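Local coordinates for hypothetical sugar binding protein (Bacteroides thetaiotaomicron, PDB 3SEE), which is of unknown function but, with a galactose-binding-like fold, probably binds sugars, at residues Q170-I175 against P182-S187; Y112-N117 against T128-R133; Q141-G146 against S177-P182; P108-I113 against G146-F151. One frame throughout, in Å; residues are numbered along the deposited sequence. Where two conformers were deposited one is given.

Overall arrangement
The four contacts spread across neighbouring parts of a two-sheet beta fold. Contact 4 (108-113 with 146-151) pairs strands 108-115 and 149-152 in the mixed sheet. Contact 2 starts from the same strand 108-115 and bridges it to strand 130-133 of the antiparallel sheet; the two centres lie about 11 Å apart. Strand 130-133 pairs in turn with strand 170-172, which contact 1, centred about 10 Å from contact 2, ties to the edge strand 186-188. Contact 3, about 10 Å from contact 1 between centres, joins the surface loops 141-146 and 177-182. Along the chain, contact 2 closes before contacts 3 and 1 open, and contact 3 alternates with contacts 4 and 1. The tie between the sheets rests on contact 2.

Contact 1 of 4, residues Q170-I175 against P182-S187; sequences QVVNAI and PALEVS
V171 and S187 form an antiparallel hydrogen-bonded pair, with V171 N to S187 O and S187 N to V171 O both 2.9 Å, and V172 lies against V186 as the non-hydrogen-bonded pair beside it. One step further the ladder stretches: N173 N reaches E185 O at 3.2 Å with its N-H bent to 144°. From here the side chain of N173 takes over. Its CG stands between the backbone N and the carbonyl carbon (chi1 73°), and the amide faces the backbone of residues 183-185. OD1 accepts from E185 N at 2.9 Å, the donor standing well above the plane of the amide carbonyl. ND2 donates to A183 O at 3.0 Å along an almost straight line that stays within the amide plane. With one oxygen and one nitrogen each matched, the amide is fixed in rotation.

Apolar contact is lighter. V172 CG2 comes to 4.0 Å from L184 CD2, but both residues have a second conformer, so this packing is not settled. Beside S187 the touching groups are unlike, V171 CG2 meeting the hydroxyl OG at 3.4 Å. Behind V172, its backbone bonds to F130 attach the hairpin to strand 130-133. The chemistry implies a hairpin held mainly by polar bonds, in which an asparagine amide stands in for backbone pairing where the two chains leave regular strand geometry.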
loop_
_atom_site.group_PDB
_atom_site.type_symbol
_atom_site.label_atom_id
_atom_site.label_comp_id
_atom_site.label_asym_id
_atom_site.label_seq_id
_atom_site.Cartn_x
_atom_site.Cartn_y
_atom_site.Cartn_z
ATOM N N GLN A 170 14.479 2.286 8.259
ATOM C CA GLN A 170 13.866 3.375 8.994
ATOM C C GLN A 170 12.366 3.188 9.045
ATOM O O GLN A 170 11.744 2.728 8.094
ATOM C CB GLN A 170 14.200 4.737 8.376
ATOM C CG GLN A 170 15.689 5.015 8.294
ATOM C CD GLN A 170 15.980 6.364 7.731
ATOM O OE1 GLN A 170 16.373 6.489 6.541
ATOM N NE2 GLN A 170 15.804 7.364 8.540
ATOM N N VAL A 171 11.799 3.535 10.190
ATOM C CA VAL A 171 10.368 3.483 10.388
ATOM C C VAL A 171 9.849 4.852 10.796
ATOM O O VAL A 171 10.580 5.673 11.367
ATOM C CB VAL A 171 9.936 2.393 11.400
ATOM C CG1 VAL A 171 10.134 0.992 10.831
ATOM C CG2 VAL A 171 10.688 2.558 12.744
ATOM N N VAL A 172 8.576 5.072 10.512
ATOM C CA VAL A 172 7.854 6.239 10.959
ATOM C C VAL A 172 6.622 5.774 11.764
ATOM O O VAL A 172 6.018 4.743 11.462
ATOM C CB VAL A 172 7.580 7.177 9.746
ATOM C CG1 VAL A 172 6.759 6.510 8.649
ATOM C CG2 VAL A 172 6.987 8.503 10.164
ATOM N N ASN A 173 6.279 6.518 12.809
ATOM C CA ASN A 173 5.263 6.132 13.763
ATOM C C ASN A 173 3.883 6.699 13.449
ATOM O O ASN A 173 2.990 6.662 14.287
ATOM C CB ASN A 173 5.694 6.517 15.190
ATOM C CG ASN A 173 5.617 8.001 15.412
ATOM O OD1 ASN A 173 5.471 8.760 14.451
ATOM N ND2 ASN A 173 5.716 8.444 16.656
ATOM N N ALA A 174 3.676 7.162 12.214
ATOM C CA ALA A 174 2.379 7.698 11.802
ATOM C C ALA A 174 2.368 7.843 10.304
ATOM O O ALA A 174 3.416 7.932 9.669
ATOM C CB ALA A 174 2.088 9.049 12.479
ATOM N N ILE A 175 1.164 7.885 9.745
ATOM C CA ILE A 175 0.969 8.147 8.336
ATOM C C ILE A 175 0.756 9.632 8.044
ATOM O O ILE A 175 0.823 10.077 6.900
ATOM C CB ILE A 175 -0.213 7.298 7.797
ATOM C CG1 ILE A 175 -0.150 7.091 6.283
ATOM C CG2 ILE A 175 -1.548 7.894 8.226
ATOM C CD1 ILE A 175 -1.094 5.999 5.764
ATOM N N PRO A 182 2.832 16.787 15.949
ATOM C CA PRO A 182 4.061 17.015 16.723
ATOM C C PRO A 182 4.662 15.786 17.366
ATOM O O PRO A 182 5.781 15.831 17.860
ATOM C CB PRO A 182 3.627 18.014 17.799
ATOM C CG PRO A 182 2.476 18.747 17.193
ATOM C CD PRO A 182 1.749 17.699 16.357
ATOM N N ALA A 183 3.923 14.680 17.364
ATOM C CA ALA A 183 4.400 13.397 17.890
ATOM C C ALA A 183 5.043 12.503 16.830
ATOM O O ALA A 183 5.517 11.417 17.151
ATOM C CB ALA A 183 3.241 12.636 18.572
ATOM N N LEU A 184 5.095 12.942 15.577
ATOM C CA LEU A 184 5.666 12.118 14.511
ATOM C C LEU A 184 7.160 11.916 14.779
ATOM O O LEU A 184 7.890 12.878 15.066
ATOM C CB LEU A 184 5.447 12.765 13.134
ATOM C CG LEU A 184 5.946 11.968 11.921
ATOM C CD1 LEU A 184 5.061 12.268 10.700
ATOM C CD2 LEU A 184 7.413 12.230 11.588
ATOM N N GLU A 185 7.617 10.673 14.648
ATOM C CA GLU A 185 9.003 10.285 14.821
ATOM C C GLU A 185 9.443 9.335 13.732
ATOM O O GLU A 185 8.757 8.360 13.448
ATOM C CB GLU A 185 9.199 9.569 16.160
ATOM C CG GLU A 185 8.901 10.380 17.399
ATOM C CD GLU A 185 9.206 9.663 18.700
ATOM O OE1 GLU A 185 9.817 8.576 18.686
ATOM O OE2 GLU A 185 8.844 10.214 19.775
ATOM N N VAL A 186 10.609 9.625 13.166
ATOM C CA VAL A 186 11.346 8.730 12.301
ATOM C C VAL A 186 12.450 8.136 13.150
ATOM O O VAL A 186 13.138 8.875 13.876
ATOM C CB VAL A 186 11.936 9.481 11.106
ATOM C CG1 VAL A 186 12.813 8.561 10.276
ATOM C CG2 VAL A 186 10.820 10.098 10.230
ATOM N N SER A 187 12.644 6.837 13.076
ATOM C CA SER A 187 13.694 6.167 13.829
ATOM C C SER A 187 14.324 5.040 13.027
ATOM O O SER A 187 13.736 4.502 12.079
ATOM C CB SER A 187 13.137 5.683 15.162
ATOM O OG SER A 187 12.100 4.743 14.947
#

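Contact 2 of 4, residues Y112-N117 against T128-R133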
loop_
_atom_site.group_PDB
_atom_site.type_symbol
_atom_site.label_atom_id
_atom_site.label_comp_id
_atom_site.label_asym_id
_atom_site.label_seq_id
_atom_site.Cartn_x
_atom_site.Cartn_y
_atom_site.Cartn_z
ATOM N N TYR A 112 1.673 1.968 0.940
ATOM C CA TYR A 112 2.405 2.024 2.196
ATOM C C TYR A 112 2.755 0.582 2.586
ATOM O O TYR A 112 2.202 -0.375 2.032
ATOM C CB TYR A 112 1.651 2.779 3.307
ATOM C CG TYR A 112 0.321 2.206 3.744
ATOM C CD1 TYR A 112 0.256 1.110 4.591
ATOM C CD2 TYR A 112 -0.869 2.743 3.286
ATOM C CE1 TYR A 112 -0.953 0.583 4.996
ATOM C CE2 TYR A 112 -2.091 2.212 3.678
ATOM C CZ TYR A 112 -2.124 1.135 4.544
ATOM O OH TYR A 112 -3.321 0.577 4.957
ATOM N N ILE A 113 3.663 0.439 3.556
ATOM C CA ILE A 113 4.090 -0.877 4.028
ATOM C C ILE A 113 4.105 -0.798 5.552
ATOM O O ILE A 113 4.873 -0.035 6.142
ATOM C CB ILE A 113 5.472 -1.286 3.468
ATOM C CG1 ILE A 113 5.550 -1.095 1.944
ATOM C CG2 ILE A 113 5.761 -2.759 3.847
ATOM C CD1 ILE A 113 6.914 -1.484 1.321
ATOM N N LYS A 114 3.215 -1.564 6.183
ATOM C CA LYS A 114 2.873 -1.408 7.594
ATOM C C LYS A 114 3.087 -2.701 8.369
ATOM O O LYS A 114 2.886 -3.799 7.871
ATOM C CB LYS A 114 1.409 -0.940 7.747
ATOM C CG LYS A 114 1.041 -0.489 9.146
ATOM C CD LYS A 114 -0.371 0.069 9.190
ATOM C CE LYS A 114 -0.743 0.641 10.543
ATOM N NZ LYS A 114 -0.815 -0.407 11.607
ATOM N N GLN A 115 3.422 -2.543 9.641
ATOM C CA GLN A 115 3.473 -3.643 10.588
ATOM C C GLN A 115 2.103 -4.313 10.741
ATOM O O GLN A 115 1.094 -3.644 10.928
ATOM C CB GLN A 115 3.947 -3.103 11.921
ATOM C CG GLN A 115 4.076 -4.160 13.020
ATOM C CD GLN A 115 4.849 -3.664 14.228
ATOM O OE1 GLN A 115 5.689 -2.770 14.091
ATOM N NE2 GLN A 115 4.619 -4.270 15.398
ATOM N N THR A 116 2.074 -5.652 10.704
ATOM C CA THR A 116 0.804 -6.368 10.777
ATOM C C THR A 116 0.169 -6.321 12.166
ATOM O O THR A 116 -1.015 -5.966 12.291
ATOM C CB THR A 116 0.967 -7.815 10.330
ATOM O OG1 THR A 116 1.603 -7.821 9.048
ATOM C CG2 THR A 116 -0.369 -8.542 10.258
ATOM N N ASN A 117 0.960 -6.701 13.172
ATOM C CA ASN A 117 0.457 -6.855 14.532
ATOM C C ASN A 117 1.128 -5.838 15.443
ATOM O O ASN A 117 2.280 -6.003 15.819
ATOM C CB ASN A 117 0.668 -8.293 15.021
ATOM C CG ASN A 117 -0.321 -9.256 14.404
ATOM O OD1 ASN A 117 -1.492 -8.907 14.267
ATOM N ND2 ASN A 117 0.120 -10.461 14.044
ATOM N N THR A 128 0.981 2.733 15.012
ATOM C CA THR A 128 0.935 2.634 13.549
ATOM C C THR A 128 2.373 2.788 13.057
ATOM O O THR A 128 2.917 3.889 13.040
ATOM C CB THR A 128 0.024 3.703 12.924
ATOM O OG1 THR A 128 0.504 5.006 13.286
ATOM C CG2 THR A 128 -1.430 3.575 13.378
ATOM N N THR A 129 2.979 1.664 12.688
ATOM C CA THR A 129 4.399 1.588 12.358
ATOM C C THR A 129 4.585 1.262 10.889
ATOM O O THR A 129 4.059 0.255 10.421
ATOM C CB THR A 129 5.080 0.480 13.195
ATOM O OG1 THR A 129 4.700 0.613 14.577
ATOM C CG2 THR A 129 6.574 0.522 13.064
ATOM N N PHE A 130 5.303 2.106 10.166
ATOM C CA PHE A 130 5.449 1.984 8.715
ATOM C C PHE A 130 6.927 2.061 8.337
ATOM O O PHE A 130 7.652 2.847 8.935
ATOM C CB PHE A 130 4.755 3.134 7.987
ATOM C CG PHE A 130 3.301 3.327 8.302
ATOM C CD1 PHE A 130 2.887 4.070 9.401
ATOM C CD2 PHE A 130 2.329 2.822 7.458
ATOM C CE1 PHE A 130 1.538 4.312 9.632
ATOM C CE2 PHE A 130 0.990 3.063 7.690
ATOM C CZ PHE A 130 0.607 3.784 8.773
ATOM N N PHE A 131 7.339 1.378 7.275
ATOM C CA PHE A 131 8.642 1.691 6.697
ATOM C C PHE A 131 8.623 3.069 6.024
ATOM O O PHE A 131 7.611 3.485 5.452
ATOM C CB PHE A 131 9.053 0.640 5.695
ATOM C CG PHE A 131 9.306 -0.705 6.304
ATOM C CD1 PHE A 131 10.261 -0.863 7.286
ATOM C CD2 PHE A 131 8.585 -1.826 5.910
ATOM C CE1 PHE A 131 10.498 -2.116 7.844
ATOM C CE2 PHE A 131 8.806 -3.068 6.471
ATOM C CZ PHE A 131 9.772 -3.215 7.431
HETATM N N MSE A 132 9.729 3.785 6.126
HETATM C CA MSE A 132 9.824 5.127 5.585
HETATM C C MSE A 132 10.073 5.111 4.088
HETATM O O MSE A 132 10.983 4.451 3.599
HETATM C CB MSE A 132 10.967 5.857 6.274
HETATM C CG MSE A 132 10.965 7.367 5.975
HETATM SE SE MSE A 132 12.580 8.250 6.608
HETATM C CE MSE A 132 13.674 8.002 5.023
ATOM N N ARG A 133 9.308 5.911 3.359
ATOM C CA ARG A 133 9.638 6.060 1.964
ATOM C C ARG A 133 11.004 6.795 1.881
ATOM O O ARG A 133 11.315 7.726 2.626
ATOM C CB ARG A 133 8.491 6.671 1.148
ATOM C CG ARG A 133 8.197 8.115 1.442
ATOM C CD ARG A 133 6.964 8.633 0.675
ATOM N NE ARG A 133 6.702 9.960 1.163
ATOM C CZ ARG A 133 7.345 11.051 0.768
ATOM N NH1 ARG A 133 8.281 10.995 -0.160
ATOM N NH2 ARG A 133 7.028 12.208 1.322
HETATM O O HOH W 1 5.013 2.827 4.509
#
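F130 is gripped by K114 and Y112, and its ring is the middle of this contact. The aliphatic part of K114 lies over one face: CG is 4.2 Å from the ring centroid, and CD comes to 3.6 Å from F130 CE2. CG stands anti to the backbone N (chi1 -169°) and the chain stays extended as far as CE, bending only toward NZ. The ring also turns its edge toward the face of Y112, an offset edge-to-face pair with centroids 5.6 Å apart and planes at 85°. Beyond the lysine methylenes, NZ is too distant for more than a weak cation-pi attraction; its firm partner is E118, through a salt bridge. An alanine in place of K114 would probably strip the CG, CD and CE methylenes from that face of F130 and leave E118 OE2 without its charge mate.

Along the strand, I113 CG2 meets the edge of the F131 ring, 3.6 Å from CD2, and F131 goes on to touch I195 and L196 of helix 194-197. The backbones set these side chains in place. F131 N donates to I113 O at 3.1 Å, and Q115 N to T129 O at 3.0 Å, on the two sides of the single bridge between K114 and F130. Past it the strands part and a water takes over, accepting from I113 N at 2.9 Å and lying 2.8 Å from F131 O. Strand 108-115 belongs to the mixed sheet and strand 130-133 to the antiparallel one, so this buried join closes one side of a two-sheet beta fold, consistent with a galactose-binding-like beta sandwich.

Contact 3 of 4, residues Q141-G146 against S177-P182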
loop_
_atom_site.group_PDB
_atom_site.type_symbol
_atom_site.label_atom_id
_atom_site.label_comp_id
_atom_site.label_asym_id
_atom_site.label_seq_id
_atom_site.Cartn_x
_atom_site.Cartn_y
_atom_site.Cartn_z
ATOM N N GLN A 141 9.428 18.576 3.450
ATOM C CA GLN A 141 8.089 18.105 3.074
ATOM C C GLN A 141 7.172 18.103 4.284
ATOM O O GLN A 141 6.672 17.065 4.720
ATOM C CB GLN A 141 8.128 16.694 2.489
ATOM C CG GLN A 141 8.995 16.547 1.282
ATOM C CD GLN A 141 8.983 15.134 0.754
ATOM O OE1 GLN A 141 9.062 14.166 1.515
ATOM N NE2 GLN A 141 8.894 14.998 -0.559
ATOM N N PRO A 142 6.940 19.280 4.874
ATOM C CA PRO A 142 6.178 19.334 6.116
ATOM C C PRO A 142 4.753 18.819 6.021
ATOM O O PRO A 142 4.192 18.411 7.029
ATOM C CB PRO A 142 6.215 20.821 6.476
ATOM C CG PRO A 142 6.425 21.500 5.131
ATOM C CD PRO A 142 7.347 20.611 4.398
ATOM N N ASN A 143 4.164 18.842 4.819
ATOM C CA ASN A 143 2.798 18.417 4.630
ATOM C C ASN A 143 2.606 17.031 4.032
ATOM O O ASN A 143 1.470 16.597 3.832
ATOM C CB ASN A 143 2.071 19.463 3.785
ATOM C CG ASN A 143 1.991 20.790 4.494
ATOM O OD1 ASN A 143 1.552 20.857 5.637
ATOM N ND2 ASN A 143 2.396 21.856 3.818
ATOM N N ALA A 144 3.702 16.323 3.813
ATOM C CA ALA A 144 3.649 15.005 3.192
ATOM C C ALA A 144 3.686 13.877 4.223
ATOM O O ALA A 144 4.261 14.003 5.294
ATOM C CB ALA A 144 4.830 14.828 2.235
ATOM N N SER A 145 3.081 12.745 3.891
ATOM C CA SER A 145 3.314 11.525 4.658
ATOM C C SER A 145 4.744 11.022 4.479
ATOM O O SER A 145 5.282 11.056 3.368
ATOM C CB SER A 145 2.351 10.442 4.162
ATOM O OG SER A 145 2.458 9.259 4.941
ATOM N N GLY A 146 5.317 10.495 5.550
ATOM C CA GLY A 146 6.573 9.791 5.470
ATOM C C GLY A 146 6.420 8.307 5.155
ATOM O O GLY A 146 7.415 7.630 4.903
ATOM N N SER A 177 1.244 13.866 8.227
ATOM C CA SER A 177 2.336 14.803 8.014
ATOM C C SER A 177 2.964 15.277 9.300
ATOM O O SER A 177 2.338 15.272 10.357
ATOM C CB SER A 177 1.839 16.041 7.263
ATOM O OG SER A 177 1.036 16.816 8.121
ATOM N N LYS A 178 4.200 15.742 9.187
ATOM C CA LYS A 178 4.894 16.322 10.341
ATOM C C LYS A 178 4.148 17.563 10.829
ATOM O O LYS A 178 3.931 17.721 12.031
ATOM C CB LYS A 178 6.351 16.622 9.990
ATOM C CG LYS A 178 7.132 17.295 11.116
ATOM C CD LYS A 178 7.152 16.461 12.394
ATOM C CE LYS A 178 8.160 16.986 13.428
ATOM N NZ LYS A 178 7.943 18.387 13.796
ATOM N N LYS A 179 3.749 18.470 9.936
ATOM C CA LYS A 179 3.084 19.710 10.370
ATOM C C LYS A 179 1.860 19.394 11.199
ATOM O O LYS A 179 1.586 20.068 12.197
ATOM C CB LYS A 179 2.679 20.570 9.164
ATOM C CG LYS A 179 1.868 21.839 9.523
ATOM C CD LYS A 179 2.656 22.758 10.476
ATOM C CE LYS A 179 1.994 24.118 10.667
ATOM N NZ LYS A 179 2.741 24.964 11.658
ATOM N N SER A 180 1.123 18.357 10.808
ATOM C CA SER A 180 -0.118 18.024 11.496
ATOM C C SER A 180 0.096 17.278 12.813
ATOM O O SER A 180 -0.851 17.140 13.577
ATOM C CB SER A 180 -0.992 17.146 10.610
ATOM O OG SER A 180 -0.509 15.811 10.594
ATOM N N ASN A 181 1.315 16.807 13.080
ATOM C CA ASN A 181 1.556 15.803 14.111
ATOM C C ASN A 181 2.867 16.020 14.841
ATOM O O ASN A 181 3.889 15.472 14.473
ATOM C CB ASN A 181 1.496 14.400 13.511
ATOM C CG ASN A 181 1.645 13.315 14.539
ATOM O OD1 ASN A 181 1.694 13.576 15.751
ATOM N ND2 ASN A 181 1.707 12.079 14.065
ATOM N N PRO A 182 2.832 16.787 15.949
ATOM C CA PRO A 182 4.061 17.015 16.723
ATOM C C PRO A 182 4.662 15.786 17.366
ATOM O O PRO A 182 5.781 15.831 17.860
ATOM C CB PRO A 182 3.627 18.014 17.799
ATOM C CG PRO A 182 2.476 18.747 17.193
ATOM C CD PRO A 182 1.749 17.699 16.357
HETATM O O HOH W 2 5.839 15.467 6.794
HETATM O O HOH W 3 -0.016 19.015 6.928
#
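S177 packs against P142 and N143 where two surface loops meet turn against turn: residues 141-144 make a type I beta turn, residues 178-181 make another, and S177 leads into the second through an ST motif. Its CB approaches P142 O to 3.3 Å and rests on the carbonyl carbon of N143. Its OG, set between the backbone N and the carbonyl carbon by a chi1 of 72°, is turned back to its own chain and accepts from S180 N at 3.1 Å. The same hydroxyl bonds a water 2.7 Å away, and that water donates to N143 OD1, forming a bridge between the loops. An alanine at S177 would keep the packing of CB but would probably leave S180 N without its side-chain acceptor and break the water bridge to N143.

At K178 the backbone meets the other loop through a second water, which accepts from K178 N at 2.9 Å and lies close to both Q141 O and A144 O. The side chain of K178 leads away, toward Y136 and L184. K179 supplies the one direct hydrogen bond between residues 141-146 and 177-182: its N donates to P142 O at 2.9 Å, nearly straight and in the carbonyl plane. Its CB also lies 3.7 Å from N143 OD1, the two side chains running side by side in the same direction. S180 OG answers the ST motif by donating to S177 O. N181 N then closes the turn on K178 O at 3.0 Å, while its side-chain amide is held at both ends, ND2 by S176 OG and OD1 by A183 N.

Contact 4 of 4, residues P108-I113 against G146-F151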
loop_
_atom_site.group_PDB
_atom_site.type_symbol
_atom_site.label_atom_id
_atom_site.label_comp_id
_atom_site.label_asym_id
_atom_site.label_seq_id
_atom_site.Cartn_x
_atom_site.Cartn_y
_atom_site.Cartn_z
ATOM N N PRO A 108 -4.724 9.492 -8.565
ATOM C CA PRO A 108 -3.575 8.930 -7.847
ATOM C C PRO A 108 -3.702 7.462 -7.495
ATOM O O PRO A 108 -4.789 6.955 -7.247
ATOM C CB PRO A 108 -3.530 9.762 -6.575
ATOM C CG PRO A 108 -4.916 10.213 -6.377
ATOM C CD PRO A 108 -5.581 10.324 -7.713
ATOM N N VAL A 109 -2.553 6.809 -7.432
ATOM C CA VAL A 109 -2.420 5.493 -6.837
ATOM C C VAL A 109 -1.344 5.589 -5.765
ATOM O O VAL A 109 -0.432 6.405 -5.860
ATOM C CB VAL A 109 -2.091 4.444 -7.909
ATOM C CG1 VAL A 109 -0.747 4.693 -8.570
ATOM C CG2 VAL A 109 -2.235 3.034 -7.360
ATOM N N SER A 110 -1.462 4.747 -4.749
ATOM C CA SER A 110 -0.735 4.925 -3.515
ATOM C C SER A 110 -0.278 3.614 -2.923
ATOM O O SER A 110 -0.834 2.558 -3.209
ATOM C CB SER A 110 -1.617 5.655 -2.515
ATOM O OG SER A 110 -2.179 6.841 -3.088
ATOM N N VAL A 111 0.707 3.721 -2.048
ATOM C CA VAL A 111 1.376 2.592 -1.412
ATOM C C VAL A 111 1.716 2.937 0.035
ATOM O O VAL A 111 2.136 4.069 0.302
ATOM C CB VAL A 111 2.756 2.381 -2.085
ATOM C CG1 VAL A 111 3.566 1.292 -1.373
ATOM C CG2 VAL A 111 2.571 2.084 -3.553
ATOM N N TYR A 112 1.673 1.968 0.940
ATOM C CA TYR A 112 2.405 2.024 2.196
ATOM C C TYR A 112 2.755 0.582 2.586
ATOM O O TYR A 112 2.202 -0.375 2.032
ATOM C CB TYR A 112 1.651 2.779 3.307
ATOM C CG TYR A 112 0.321 2.206 3.744
ATOM C CD1 TYR A 112 0.256 1.110 4.591
ATOM C CD2 TYR A 112 -0.869 2.743 3.286
ATOM C CE1 TYR A 112 -0.953 0.583 4.996
ATOM C CE2 TYR A 112 -2.091 2.212 3.678
ATOM C CZ TYR A 112 -2.124 1.135 4.544
ATOM O OH TYR A 112 -3.321 0.577 4.957
ATOM N N ILE A 113 3.663 0.439 3.556
ATOM C CA ILE A 113 4.090 -0.877 4.028
ATOM C C ILE A 113 4.105 -0.798 5.552
ATOM O O ILE A 113 4.873 -0.035 6.142
ATOM C CB ILE A 113 5.472 -1.286 3.468
ATOM C CG1 ILE A 113 5.550 -1.095 1.944
ATOM C CG2 ILE A 113 5.761 -2.759 3.847
ATOM C CD1 ILE A 113 6.914 -1.484 1.321
ATOM N N GLY A 146 5.317 10.495 5.550
ATOM C CA GLY A 146 6.573 9.791 5.470
ATOM C C GLY A 146 6.420 8.307 5.155
ATOM O O GLY A 146 7.415 7.630 4.903
ATOM N N ALA A 147 5.189 7.814 5.229
ATOM C CA ALA A 147 4.850 6.405 5.051
ATOM C C ALA A 147 4.204 6.107 3.709
ATOM O O ALA A 147 4.583 5.176 3.012
ATOM C CB ALA A 147 3.903 5.938 6.186
ATOM N N GLN A 148 3.205 6.914 3.373
ATOM C CA GLN A 148 2.445 6.686 2.158
ATOM C C GLN A 148 3.048 7.475 1.000
ATOM O O GLN A 148 3.397 8.649 1.137
ATOM C CB GLN A 148 1.000 7.130 2.344
ATOM C CG GLN A 148 0.110 6.875 1.132
ATOM C CD GLN A 148 -1.366 6.953 1.423
ATOM O OE1 GLN A 148 -1.829 6.471 2.469
ATOM N NE2 GLN A 148 -2.133 7.545 0.511
ATOM N N TYR A 149 3.202 6.764 -0.114
ATOM C CA TYR A 149 3.627 7.318 -1.385
ATOM C C TYR A 149 2.416 7.417 -2.295
ATOM O O TYR A 149 1.646 6.470 -2.390
ATOM C CB TYR A 149 4.653 6.370 -2.034
ATOM C CG TYR A 149 5.021 6.703 -3.442
ATOM C CD1 TYR A 149 5.863 7.784 -3.726
ATOM C CD2 TYR A 149 4.529 5.978 -4.516
ATOM C CE1 TYR A 149 6.213 8.116 -5.024
ATOM C CE2 TYR A 149 4.876 6.296 -5.825
ATOM C CZ TYR A 149 5.706 7.360 -6.072
ATOM O OH TYR A 149 6.034 7.662 -7.381
ATOM N N ASN A 150 2.273 8.551 -2.954
ATOM C CA ASN A 150 1.203 8.788 -3.925
ATOM C C ASN A 150 1.801 9.140 -5.262
ATOM O O ASN A 150 2.765 9.903 -5.306
ATOM C CB ASN A 150 0.310 9.954 -3.468
ATOM C CG ASN A 150 -0.220 9.758 -2.074
ATOM O OD1 ASN A 150 -0.897 8.773 -1.788
ATOM N ND2 ASN A 150 0.063 10.693 -1.187
ATOM N N PHE A 151 1.216 8.634 -6.339
ATOM C CA PHE A 151 1.668 8.955 -7.687
ATOM C C PHE A 151 0.472 9.231 -8.576
ATOM O O PHE A 151 -0.415 8.393 -8.696
ATOM C CB PHE A 151 2.478 7.788 -8.248
ATOM C CG PHE A 151 3.088 8.075 -9.597
ATOM C CD1 PHE A 151 4.025 9.087 -9.763
ATOM C CD2 PHE A 151 2.684 7.372 -10.708
ATOM C CE1 PHE A 151 4.557 9.366 -10.999
ATOM C CE2 PHE A 151 3.261 7.633 -11.954
ATOM C CZ PHE A 151 4.178 8.640 -12.091
HETATM O O HOH W 1 5.013 2.827 4.509
#
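S110 and N150 sit at the middle of the tight part of this contact, a backbone ladder in which they form a non-hydrogen-bonded antiparallel pair with CA atoms 4.3 Å apart. On both sides of this pair the backbones bond reciprocally: F151 N to V109 O is 2.8 Å, and V111 N to Y149 O is 2.9 Å. Side chains tighten it further. S110 OG donates to N150 OD1 at 2.7 Å, in the carbonyl plane and on a lone pair. A second donor, Q148 NE2, reaches the same oxygen at 2.9 Å, also in plane, so two bonds hold the asparagine amide. Q148 NE2 has a further partner in Q206 OE1.

On the opposite face V111 CB and Y149 CB are 4.4 Å apart, and V109, V111 and Y149 pack against strands 93-102 and 160-167 of the other sheet. The solvent side is at N150, the exposed member of the contact. At the far end direct pairing gives way to a bridging water among buried residues: the water bound by I113 N also lies 2.8 Å from A147 O. Strand 149-152 is an outermost strand of the mixed sheet, polar on the S110 and N150 face and packed sheet to sheet on the other, as in a beta sandwich.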